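PDB 6KUN: 2-oxoglutarate-dependent dioxygenase DAO from Oryza sativa subsp. indica, which probably catalyses the irreversible, iron- and 2-oxoglutarate-dependent oxidation of the auxin indole-3-acetic acid to inactive 2-oxoindole-3-acetic acid. Local coordinates for residues Ala22-Ala27 with Gly32-Ser37; Ala144-Trp149 with Ser176-Val181; Gly190-Asp195 with Phe201-Pro206; Val212-Asp217 with Val230-Gln235. All coordinates share one frame; numbering follows the deposited sequence.

Contact 1 of 4, residues Ala22-Ala27 with Gly32-Ser37; sequences ARLRDA and GCFRVS
Within the beta-alpha-beta unit formed by strand 6-8, helix 18-30 and strand 33-37, L24 and A27 of the helix meet F34 at the start of the second strand. The short helix and strand segments approach to 8.5 Å between axes and run at 143° to each other, as expected where the chain turns back after the helix. L24 delivers a single methyl to the ring: CD1 sits over one face of F34, displaced toward the rim, and is nearest to CZ at 3.4 Å. This is a CH-pi contact, with L24 CD1 3.6 Å from the ring centroid. The F34 ring is brought over to the helix by a chi1 of 59°, which sets CG between the backbone N and the carbonyl carbon. Closer to the turn, A27 CB rests against F34 CB at 4.0 Å. The turn itself is closed by a hydrogen bond from G32 N to A27 O of 2.9 Å, bent to 140° at the hydrogen, with the donor lying in the carbonyl plane. G32 has positive phi and is the first residue to leave the helical conformation. V131 of helix 111-138 and I7 of strand 6-8 also touch F34. All the touching residues are buried, so the contact is held chiefly by apolar contact, while the backbone bond satisfies one carbonyl near the helix end and ties G32, where the chain leaves the helix, to the last turn.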
# COMPACT_ATOMS: atom_id res chain seq x y z
N ALA B 22 -29.40 2.55 -6.40
CA ALA B 22 -29.89 1.51 -7.27
C ALA B 22 -28.75 0.67 -7.81
O ALA B 22 -28.93 -0.53 -8.06
CB ALA B 22 -30.68 2.11 -8.43
N ARG B 23 -27.58 1.26 -8.02
CA ARG B 23 -26.43 0.45 -8.40
C ARG B 23 -26.06 -0.50 -7.28
O ARG B 23 -25.66 -1.64 -7.53
CB ARG B 23 -25.23 1.34 -8.76
CG ARG B 23 -25.42 2.08 -10.10
CD ARG B 23 -24.13 2.75 -10.57
NE ARG B 23 -23.03 1.80 -10.61
CZ ARG B 23 -21.93 1.88 -9.87
NH1 ARG B 23 -21.74 2.90 -9.03
NH2 ARG B 23 -21.02 0.95 -9.98
N LEU B 24 -26.16 -0.02 -6.04
CA LEU B 24 -25.89 -0.85 -4.87
C LEU B 24 -26.82 -2.05 -4.83
O LEU B 24 -26.37 -3.19 -4.70
CB LEU B 24 -26.06 -0.01 -3.59
CG LEU B 24 -26.00 -0.79 -2.26
CD1 LEU B 24 -24.78 -1.63 -2.25
CD2 LEU B 24 -26.00 0.18 -1.09
N ARG B 25 -28.13 -1.81 -4.99
CA ARG B 25 -29.08 -2.92 -4.88
C ARG B 25 -28.85 -3.91 -6.01
O ARG B 25 -28.86 -5.13 -5.80
CB ARG B 25 -30.51 -2.39 -4.89
CG ARG B 25 -31.57 -3.53 -4.78
CD ARG B 25 -32.94 -3.15 -5.42
NE ARG B 25 -33.22 -1.79 -5.03
CZ ARG B 25 -33.35 -0.76 -5.85
NH1 ARG B 25 -33.28 -0.90 -7.18
NH2 ARG B 25 -33.55 0.43 -5.32
N ASP B 26 -28.56 -3.38 -7.20
CA ASP B 26 -28.35 -4.24 -8.34
C ASP B 26 -27.12 -5.11 -8.16
O ASP B 26 -27.13 -6.31 -8.49
CB ASP B 26 -28.23 -3.39 -9.59
CG ASP B 26 -28.26 -4.20 -10.83
OD1 ASP B 26 -29.34 -4.76 -11.14
OD2 ASP B 26 -27.20 -4.31 -11.48
N ALA B 27 -26.06 -4.56 -7.58
CA ALA B 27 -24.87 -5.37 -7.31
C ALA B 27 -25.18 -6.45 -6.29
O ALA B 27 -24.77 -7.60 -6.46
CB ALA B 27 -23.74 -4.48 -6.83
N GLY B 32 -24.03 -10.16 -5.39
CA GLY B 32 -23.72 -10.37 -3.98
C GLY B 32 -22.40 -9.83 -3.51
O GLY B 32 -21.98 -10.17 -2.40
N CYS B 33 -21.75 -8.97 -4.31
CA CYS B 33 -20.39 -8.53 -4.07
C CYS B 33 -20.21 -7.17 -4.71
O CYS B 33 -20.72 -6.93 -5.81
CB CYS B 33 -19.33 -9.48 -4.66
SG CYS B 33 -17.55 -9.03 -4.33
N PHE B 34 -19.55 -6.26 -4.02
CA PHE B 34 -19.26 -4.94 -4.54
C PHE B 34 -18.11 -4.33 -3.76
O PHE B 34 -17.81 -4.74 -2.64
CB PHE B 34 -20.49 -4.03 -4.52
CG PHE B 34 -21.10 -3.80 -3.15
CD1 PHE B 34 -21.99 -4.70 -2.60
CD2 PHE B 34 -20.85 -2.62 -2.45
CE1 PHE B 34 -22.58 -4.49 -1.37
CE2 PHE B 34 -21.46 -2.41 -1.18
CZ PHE B 34 -22.31 -3.34 -0.66
N ARG B 35 -17.47 -3.34 -4.39
CA ARG B 35 -16.44 -2.54 -3.72
C ARG B 35 -17.07 -1.28 -3.13
O ARG B 35 -18.04 -0.75 -3.67
CB ARG B 35 -15.34 -2.13 -4.70
CG ARG B 35 -14.70 -3.25 -5.46
CD ARG B 35 -13.34 -2.83 -6.04
NE ARG B 35 -12.23 -3.50 -5.34
CZ ARG B 35 -11.52 -4.51 -5.84
NH1 ARG B 35 -11.77 -5.00 -7.05
NH2 ARG B 35 -10.54 -5.04 -5.11
N VAL B 36 -16.51 -0.79 -2.00
CA VAL B 36 -16.95 0.49 -1.43
C VAL B 36 -15.79 1.46 -1.39
O VAL B 36 -14.71 1.15 -0.85
CB VAL B 36 -17.58 0.39 -0.03
CG1 VAL B 36 -18.95 -0.23 -0.10
CG2 VAL B 36 -16.70 -0.35 0.93
N SER B 37 -16.01 2.65 -1.96
CA SER B 37 -15.19 3.83 -1.72
C SER B 37 -16.01 4.79 -0.89
O SER B 37 -17.18 4.53 -0.56
CB SER B 37 -14.80 4.48 -3.04
OG SER B 37 -16.01 4.90 -3.68

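Contact 2 of 4, residues Ala144-Trp149 with Ser176-Val181; sequences ASFQDW and SGFLTV. With IAC (1H-indol-3-ylacetic acid), chain H.
F178 packs its ring against both F146 and W149, forming a tightly packed aromatic cluster between the loop ahead of strand 151-158 and the residue just ahead of strand 179-183. Within it is an edge-to-face stack in which the W149 six-membered ring turns its edge to a face of F178, the planes 64° apart. W149 CZ3 makes the approach, 3.6 Å from F178 CG and set toward the rim of that ring. F146 meets the far end of F178 differently: the planes are nearly parallel but slid apart, with little overlap, and F146 CE1 lies 3.6 Å from F178 CE2. Within the loop, F146 CD1 sits over the centre of the W149 ring, so each aromatic touches the other two. F178 reaches them because its CG is turned away from its own backbone N (chi1 -175°). A type I turn from F146 to W149, closed by W149 N to F146 O, puts both loop rings on one side, whereas S145, Q147 and D148 face solvent. At the other end, S176 OG approaches the indole nitrogen N of the bound indole-3-acetic acid at 3.1 Å. F178 and L179 both face L249, a classic beta bulge in the larger jelly-roll sheet, two residues along the chain from S176 of the indole-3-acetic acid pocket.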
# COMPACT_ATOMS: atom_id res chain seq x y z
N ALA B 144 -34.56 0.45 10.26
CA ALA B 144 -33.71 -0.66 10.65
C ALA B 144 -32.46 -0.15 11.35
O ALA B 144 -31.79 0.76 10.85
CB ALA B 144 -33.34 -1.50 9.43
N SER B 145 -32.15 -0.73 12.50
CA SER B 145 -30.90 -0.47 13.20
C SER B 145 -30.09 -1.76 13.26
O SER B 145 -30.57 -2.78 13.76
CB SER B 145 -31.13 0.05 14.62
OG SER B 145 -29.89 0.20 15.29
N PHE B 146 -28.88 -1.71 12.73
CA PHE B 146 -27.93 -2.81 12.76
C PHE B 146 -26.84 -2.61 13.81
O PHE B 146 -25.99 -3.50 14.02
CB PHE B 146 -27.28 -2.94 11.38
CG PHE B 146 -28.22 -3.36 10.29
CD1 PHE B 146 -28.52 -4.69 10.09
CD2 PHE B 146 -28.78 -2.41 9.43
CE1 PHE B 146 -29.37 -5.08 9.02
CE2 PHE B 146 -29.64 -2.81 8.38
CZ PHE B 146 -29.92 -4.14 8.20
N GLN B 147 -26.88 -1.48 14.52
CA GLN B 147 -25.81 -1.12 15.44
C GLN B 147 -25.48 -2.23 16.45
O GLN B 147 -24.32 -2.37 16.86
CB GLN B 147 -26.20 0.17 16.18
CG GLN B 147 -25.16 0.68 17.14
CD GLN B 147 -23.85 1.03 16.47
OE1 GLN B 147 -23.81 1.34 15.28
NE2 GLN B 147 -22.76 0.96 17.23
N ASP B 148 -26.46 -3.04 16.86
CA ASP B 148 -26.18 -3.98 17.94
C ASP B 148 -26.17 -5.43 17.49
O ASP B 148 -26.10 -6.35 18.32
CB ASP B 148 -27.20 -3.78 19.07
CG ASP B 148 -28.52 -4.44 18.79
OD1 ASP B 148 -29.00 -4.37 17.65
OD2 ASP B 148 -29.07 -5.04 19.73
N TRP B 149 -26.26 -5.68 16.19
CA TRP B 149 -26.11 -7.03 15.69
C TRP B 149 -24.71 -7.54 16.04
O TRP B 149 -23.71 -6.86 15.76
CB TRP B 149 -26.30 -7.06 14.17
CG TRP B 149 -27.71 -6.92 13.67
CD1 TRP B 149 -28.73 -6.19 14.23
CD2 TRP B 149 -28.23 -7.49 12.46
NE1 TRP B 149 -29.86 -6.31 13.44
CE2 TRP B 149 -29.59 -7.13 12.37
CE3 TRP B 149 -27.69 -8.35 11.49
CZ2 TRP B 149 -30.39 -7.53 11.32
CZ3 TRP B 149 -28.51 -8.76 10.45
CH2 TRP B 149 -29.83 -8.35 10.37
N SER B 176 -21.88 -17.40 6.33
CA SER B 176 -23.18 -17.73 6.89
C SER B 176 -23.98 -16.49 7.25
O SER B 176 -25.23 -16.51 7.24
CB SER B 176 -23.02 -18.60 8.15
OG SER B 176 -22.26 -17.91 9.11
N GLY B 177 -23.28 -15.38 7.54
CA GLY B 177 -23.87 -14.19 8.09
C GLY B 177 -24.54 -13.28 7.08
O GLY B 177 -24.79 -13.64 5.94
N PHE B 178 -24.77 -12.04 7.52
CA PHE B 178 -25.53 -11.07 6.74
C PHE B 178 -24.68 -10.40 5.66
O PHE B 178 -25.00 -10.48 4.45
CB PHE B 178 -26.13 -10.04 7.74
CG PHE B 178 -27.03 -9.04 7.15
CD1 PHE B 178 -28.29 -9.40 6.66
CD2 PHE B 178 -26.66 -7.70 7.09
CE1 PHE B 178 -29.14 -8.45 6.09
CE2 PHE B 178 -27.46 -6.75 6.48
CZ PHE B 178 -28.73 -7.13 6.00
N LEU B 179 -23.64 -9.67 6.09
CA LEU B 179 -22.74 -8.93 5.22
C LEU B 179 -21.34 -9.04 5.78
O LEU B 179 -21.16 -9.09 7.00
CB LEU B 179 -23.06 -7.44 5.15
CG LEU B 179 -24.32 -7.00 4.44
CD1 LEU B 179 -24.52 -5.52 4.61
CD2 LEU B 179 -24.28 -7.40 2.99
N THR B 180 -20.34 -9.01 4.90
CA THR B 180 -18.95 -9.03 5.28
C THR B 180 -18.20 -7.92 4.59
O THR B 180 -18.33 -7.76 3.37
CB THR B 180 -18.31 -10.37 4.93
OG1 THR B 180 -19.07 -11.41 5.54
CG2 THR B 180 -16.87 -10.40 5.49
N VAL B 181 -17.38 -7.16 5.35
CA VAL B 181 -16.53 -6.14 4.77
C VAL B 181 -15.09 -6.63 4.88
O VAL B 181 -14.63 -6.93 5.98
CB VAL B 181 -16.68 -4.76 5.43
CG1 VAL B 181 -15.82 -3.73 4.69
CG2 VAL B 181 -18.10 -4.32 5.42
C IAC H . -19.83 -21.63 9.12
C1 IAC H . -18.83 -21.60 10.04
C2 IAC H . -17.77 -22.54 9.99
C3 IAC H . -17.74 -23.48 8.98
C4 IAC H . -18.75 -23.50 8.04
C5 IAC H . -19.78 -22.59 8.13
C7 IAC H . -19.10 -20.60 10.90
C8 IAC H . -20.28 -19.98 10.52
C17 IAC H . -18.38 -20.07 12.14
C18 IAC H . -17.24 -19.13 11.80
N IAC H . -20.73 -20.63 9.41
O2 IAC H . -16.21 -19.17 12.53
O3 IAC H . -17.32 -18.33 10.84

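Contact 3 of 4, residues Gly190-Asp195 with Phe201-Pro206; sequences GLEVLD and FVPVDP
L194 and F201 close one end of a beta hairpin in which strand 191-194 pairs antiparallel with strand 201-203, at the margin of the smaller jelly-roll sheet. The main bump is L194 CD2, which stands almost over the middle of the F201 ring in a CH-pi contact, 3.4 Å from its centroid. L194 CB adds a second knob nearer the rim, 3.6 Å from F201 CE2, so the leucine lies along the ring face. E192 shares this side of the hairpin: its chain, extended beyond CG, passes P203 CA and brings OE1 to 3.7 Å from F201 CB. That carboxylate is held by a salt bridge to R233, which also makes a cation-pi contact with F201. With an alanine here instead of F201, L194 CD2 would probably lose the surface it rests on and the R233 guanidinium its aromatic partner. On the reverse side, valines interlock. V193 CG2 meets V202 CG2 at 3.8 Å, and V193 CG1 meets V204 CG2 at 3.7 Å, with these last two side chains crossing at about a right angle. D195 CB fills in beside the V202 methyls, while L191 and V204 lie side by side, pointing the same way. Between the two faces V193 and V202 exchange a pair of backbone hydrogen bonds, and the ladder ends with V204 N donating to L191 O at 2.7 Å, nearly straight at 175°.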
# COMPACT_ATOMS: atom_id res chain seq x y z
N GLY B 190 -6.04 -12.92 -5.08
CA GLY B 190 -6.49 -14.28 -4.92
C GLY B 190 -7.97 -14.44 -4.70
O GLY B 190 -8.50 -15.53 -4.97
N LEU B 191 -8.66 -13.42 -4.18
CA LEU B 191 -10.10 -13.56 -3.95
C LEU B 191 -10.81 -13.66 -5.28
O LEU B 191 -10.55 -12.89 -6.21
CB LEU B 191 -10.65 -12.38 -3.15
CG LEU B 191 -12.16 -12.44 -2.85
CD1 LEU B 191 -12.61 -13.60 -1.98
CD2 LEU B 191 -12.61 -11.13 -2.22
N GLU B 192 -11.73 -14.61 -5.37
CA GLU B 192 -12.52 -14.82 -6.57
C GLU B 192 -13.96 -15.04 -6.13
O GLU B 192 -14.21 -15.66 -5.08
CB GLU B 192 -12.00 -16.02 -7.36
CG GLU B 192 -10.56 -15.86 -7.92
CD GLU B 192 -10.14 -17.08 -8.73
OE1 GLU B 192 -10.86 -18.10 -8.68
OE2 GLU B 192 -9.10 -17.01 -9.43
N VAL B 193 -14.88 -14.51 -6.89
CA VAL B 193 -16.31 -14.70 -6.62
C VAL B 193 -16.97 -15.33 -7.84
O VAL B 193 -16.60 -15.07 -8.99
CB VAL B 193 -17.00 -13.36 -6.28
CG1 VAL B 193 -16.35 -12.74 -5.03
CG2 VAL B 193 -16.92 -12.44 -7.46
N LEU B 194 -17.97 -16.15 -7.57
CA LEU B 194 -18.78 -16.78 -8.60
C LEU B 194 -19.81 -15.79 -9.09
O LEU B 194 -20.87 -15.63 -8.47
CB LEU B 194 -19.45 -18.03 -8.04
CG LEU B 194 -20.02 -18.97 -9.09
CD1 LEU B 194 -20.94 -18.29 -10.06
CD2 LEU B 194 -18.85 -19.59 -9.84
N ASP B 195 -19.50 -15.12 -10.21
CA ASP B 195 -20.35 -14.10 -10.78
C ASP B 195 -21.58 -14.78 -11.37
O ASP B 195 -21.45 -15.61 -12.28
CB ASP B 195 -19.52 -13.33 -11.82
CG ASP B 195 -20.24 -12.10 -12.35
OD1 ASP B 195 -21.45 -12.22 -12.61
OD2 ASP B 195 -19.60 -11.03 -12.48
N PHE B 201 -15.69 -18.35 -11.92
CA PHE B 201 -15.15 -17.46 -10.90
C PHE B 201 -14.37 -16.34 -11.55
O PHE B 201 -13.69 -16.55 -12.56
CB PHE B 201 -14.30 -18.27 -9.92
CG PHE B 201 -15.12 -19.16 -9.02
CD1 PHE B 201 -15.46 -20.42 -9.45
CD2 PHE B 201 -15.59 -18.71 -7.80
CE1 PHE B 201 -16.25 -21.25 -8.67
CE2 PHE B 201 -16.40 -19.54 -7.01
CZ PHE B 201 -16.73 -20.81 -7.46
N VAL B 202 -14.54 -15.13 -11.03
CA VAL B 202 -13.84 -13.95 -11.54
C VAL B 202 -13.05 -13.34 -10.39
O VAL B 202 -13.54 -13.27 -9.25
CB VAL B 202 -14.82 -12.92 -12.12
CG1 VAL B 202 -15.60 -13.55 -13.26
CG2 VAL B 202 -15.73 -12.41 -11.03
N PRO B 203 -11.82 -12.87 -10.64
CA PRO B 203 -11.02 -12.35 -9.54
C PRO B 203 -11.56 -11.03 -9.05
O PRO B 203 -12.14 -10.23 -9.79
CB PRO B 203 -9.62 -12.21 -10.15
CG PRO B 203 -9.64 -13.14 -11.34
CD PRO B 203 -11.03 -13.07 -11.87
N VAL B 204 -11.41 -10.82 -7.74
CA VAL B 204 -11.65 -9.50 -7.18
C VAL B 204 -10.25 -8.97 -6.89
O VAL B 204 -9.70 -9.19 -5.79
CB VAL B 204 -12.56 -9.56 -5.94
CG1 VAL B 204 -12.91 -8.16 -5.50
CG2 VAL B 204 -13.81 -10.36 -6.28
N ASP B 205 -9.64 -8.37 -7.90
CA ASP B 205 -8.28 -7.89 -7.75
C ASP B 205 -8.24 -6.77 -6.73
O ASP B 205 -9.13 -5.91 -6.72
CB ASP B 205 -7.75 -7.40 -9.10
CG ASP B 205 -7.48 -8.55 -10.06
OD1 ASP B 205 -6.86 -9.54 -9.61
OD2 ASP B 205 -7.89 -8.48 -11.23
N PRO B 206 -7.25 -6.76 -5.84
CA PRO B 206 -7.22 -5.71 -4.81
C PRO B 206 -7.13 -4.32 -5.43
O PRO B 206 -6.51 -4.13 -6.48
CB PRO B 206 -5.97 -6.05 -3.98
CG PRO B 206 -5.12 -6.89 -4.88
CD PRO B 206 -6.06 -7.62 -5.80

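Contact 4 of 4, residues Val212-Asp217 with Val230-Gln235; sequences VVNVGD and VKHRVQ. With AKG (2-oxoglutaric acid), chain G.
Van der Waals contact between N214 and V230 brings the end of strand 211-215 against the approach to strand 232-235. V230 CG1 touches N214 CB at 3.7 Å, the side chains crossing at about a right angle, and also packs on the carbonyl oxygen of V215. Backbone and water bonds reinforce this: V230 N donates to V215 O at 3.1 Å, and one water donates to both V215 O and V230 O, at 2.8 and 2.7 Å. The V215 carbonyl thus accepts two bonds. Ring contacts centre on H232, whose face lies beneath the N214 side-chain amide, the planes 42° apart. At the ring's edge, H232 ND1 makes a weak, nearly straight bond of 3.4 Å to V230 O, while NE2 donates a weak hydrogen bond to the 2-oxoglutarate carboxylate atom O2 at 3.3 Å. H232 is a predicted iron ligand, with H173 and D175 beside it. A leucine in its place has no ring nitrogens and would probably leave V230 O without its imidazole partner and the metal site short of one predicted ligand. With ND1 turned to a backbone carbonyl, NE2 faces the 2-oxoglutarate, consistent with the facial two-histidine, one-carboxylate iron site of this family.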
# COMPACT_ATOMS: atom_id res chain seq x y z
N VAL B 212 -14.04 -4.53 -0.02
CA VAL B 212 -14.99 -5.41 -0.70
C VAL B 212 -16.08 -5.78 0.28
O VAL B 212 -15.78 -6.13 1.43
CB VAL B 212 -14.26 -6.66 -1.23
CG1 VAL B 212 -15.23 -7.60 -1.91
CG2 VAL B 212 -13.13 -6.25 -2.15
N VAL B 213 -17.33 -5.75 -0.17
CA VAL B 213 -18.47 -6.19 0.61
C VAL B 213 -19.07 -7.44 -0.03
O VAL B 213 -19.29 -7.48 -1.25
CB VAL B 213 -19.53 -5.08 0.74
CG1 VAL B 213 -20.70 -5.59 1.62
CG2 VAL B 213 -18.89 -3.81 1.31
N ASN B 214 -19.29 -8.47 0.77
CA ASN B 214 -19.95 -9.70 0.30
C ASN B 214 -21.22 -9.95 1.09
O ASN B 214 -21.24 -9.83 2.34
CB ASN B 214 -19.01 -10.95 0.48
CG ASN B 214 -17.86 -10.94 -0.51
OD1 ASN B 214 -17.89 -10.26 -1.52
ND2 ASN B 214 -16.82 -11.73 -0.21
N VAL B 215 -22.27 -10.36 0.39
CA VAL B 215 -23.53 -10.77 1.02
C VAL B 215 -23.44 -12.23 1.38
O VAL B 215 -23.00 -13.05 0.57
CB VAL B 215 -24.73 -10.53 0.06
CG1 VAL B 215 -26.03 -11.00 0.71
CG2 VAL B 215 -24.78 -9.07 -0.36
N GLY B 216 -23.91 -12.58 2.58
CA GLY B 216 -23.89 -13.94 3.06
C GLY B 216 -25.29 -14.55 3.13
O GLY B 216 -26.29 -13.98 2.69
N ASP B 217 -25.34 -15.74 3.71
CA ASP B 217 -26.57 -16.55 3.66
C ASP B 217 -27.70 -15.85 4.39
O ASP B 217 -28.82 -15.80 3.90
CB ASP B 217 -26.36 -17.93 4.27
CG ASP B 217 -25.43 -18.81 3.45
OD1 ASP B 217 -25.07 -18.49 2.30
OD2 ASP B 217 -25.05 -19.89 4.02
N VAL B 230 -23.10 -14.70 -2.03
CA VAL B 230 -22.13 -14.91 -3.09
C VAL B 230 -21.19 -16.04 -2.72
O VAL B 230 -20.68 -16.11 -1.60
CB VAL B 230 -21.39 -13.60 -3.38
CG1 VAL B 230 -20.64 -13.04 -2.10
CG2 VAL B 230 -20.41 -13.79 -4.51
N LYS B 231 -20.96 -16.96 -3.65
CA LYS B 231 -19.95 -17.98 -3.47
C LYS B 231 -18.60 -17.38 -3.79
O LYS B 231 -18.47 -16.65 -4.79
CB LYS B 231 -20.20 -19.21 -4.32
CG LYS B 231 -21.49 -19.95 -4.00
CD LYS B 231 -21.58 -21.22 -4.86
CE LYS B 231 -22.82 -22.06 -4.52
NZ LYS B 231 -22.91 -23.26 -5.39
N HIS B 232 -17.61 -17.67 -2.93
CA HIS B 232 -16.29 -17.12 -3.11
C HIS B 232 -15.23 -18.09 -2.63
O HIS B 232 -15.48 -19.01 -1.83
CB HIS B 232 -16.10 -15.75 -2.43
CG HIS B 232 -16.31 -15.76 -0.94
ND1 HIS B 232 -17.56 -15.76 -0.37
CD2 HIS B 232 -15.44 -15.72 0.09
CE1 HIS B 232 -17.45 -15.75 0.94
NE2 HIS B 232 -16.17 -15.72 1.24
N ARG B 233 -14.02 -17.87 -3.14
CA ARG B 233 -12.86 -18.65 -2.78
C ARG B 233 -11.64 -17.74 -2.89
O ARG B 233 -11.73 -16.57 -3.29
CB ARG B 233 -12.73 -19.88 -3.68
CG ARG B 233 -12.30 -19.52 -5.08
CD ARG B 233 -12.48 -20.67 -6.06
NE ARG B 233 -12.03 -20.27 -7.40
CZ ARG B 233 -11.97 -21.09 -8.44
NH1 ARG B 233 -12.33 -22.36 -8.31
NH2 ARG B 233 -11.55 -20.64 -9.63
N VAL B 234 -10.48 -18.28 -2.55
CA VAL B 234 -9.22 -17.55 -2.67
C VAL B 234 -8.17 -18.47 -3.27
O VAL B 234 -7.74 -19.43 -2.61
CB VAL B 234 -8.75 -17.02 -1.31
CG1 VAL B 234 -7.36 -16.39 -1.47
CG2 VAL B 234 -9.73 -16.00 -0.78
N GLN B 235 -7.76 -18.18 -4.51
CA GLN B 235 -6.63 -18.88 -5.10
C GLN B 235 -5.32 -18.30 -4.60
O GLN B 235 -5.19 -17.08 -4.44
CB GLN B 235 -6.64 -18.75 -6.62
CG GLN B 235 -7.56 -19.68 -7.35
CD GLN B 235 -7.41 -19.53 -8.85
OE1 GLN B 235 -6.44 -18.94 -9.33
NE2 GLN B 235 -8.38 -20.05 -9.60
C1 AKG G . -13.93 -14.80 3.59
O1 AKG G . -13.89 -13.56 3.51
O2 AKG G . -14.80 -15.39 4.27
C2 AKG G . -12.94 -15.59 2.87
O5 AKG G . -13.30 -16.41 2.03
C3 AKG G . -11.47 -15.40 3.17
C4 AKG G . -11.18 -13.92 3.33
C5 AKG G . -9.71 -13.72 3.61
O3 AKG G . -9.01 -13.15 2.74
O4 AKG G . -9.24 -14.15 4.69
O HOH W 1 -21.07 -15.06 0.83

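In the fold
Along the chain the contacts come in series, from contact 1 to contact 4. Contacts 1, 2 and 4 reach the eight-stranded sheet, where strand 211-215 of contact 4 lies between strands 33-37 and 179-183. Contacts 3 and 4 share the four-stranded sheet through neighbouring strands 191-194 and 232-235 and are closest, with centres 9 Å apart. Contacts 2 and 3 are farthest, 23 Å between centres, on opposite sides of the chain's centre. Contact 4 touches each of the others and joins both sheets of the jelly roll, so the 2-oxoglutarate site it borders is tied to the N-terminal unit, the outer hairpin and the aromatic cluster.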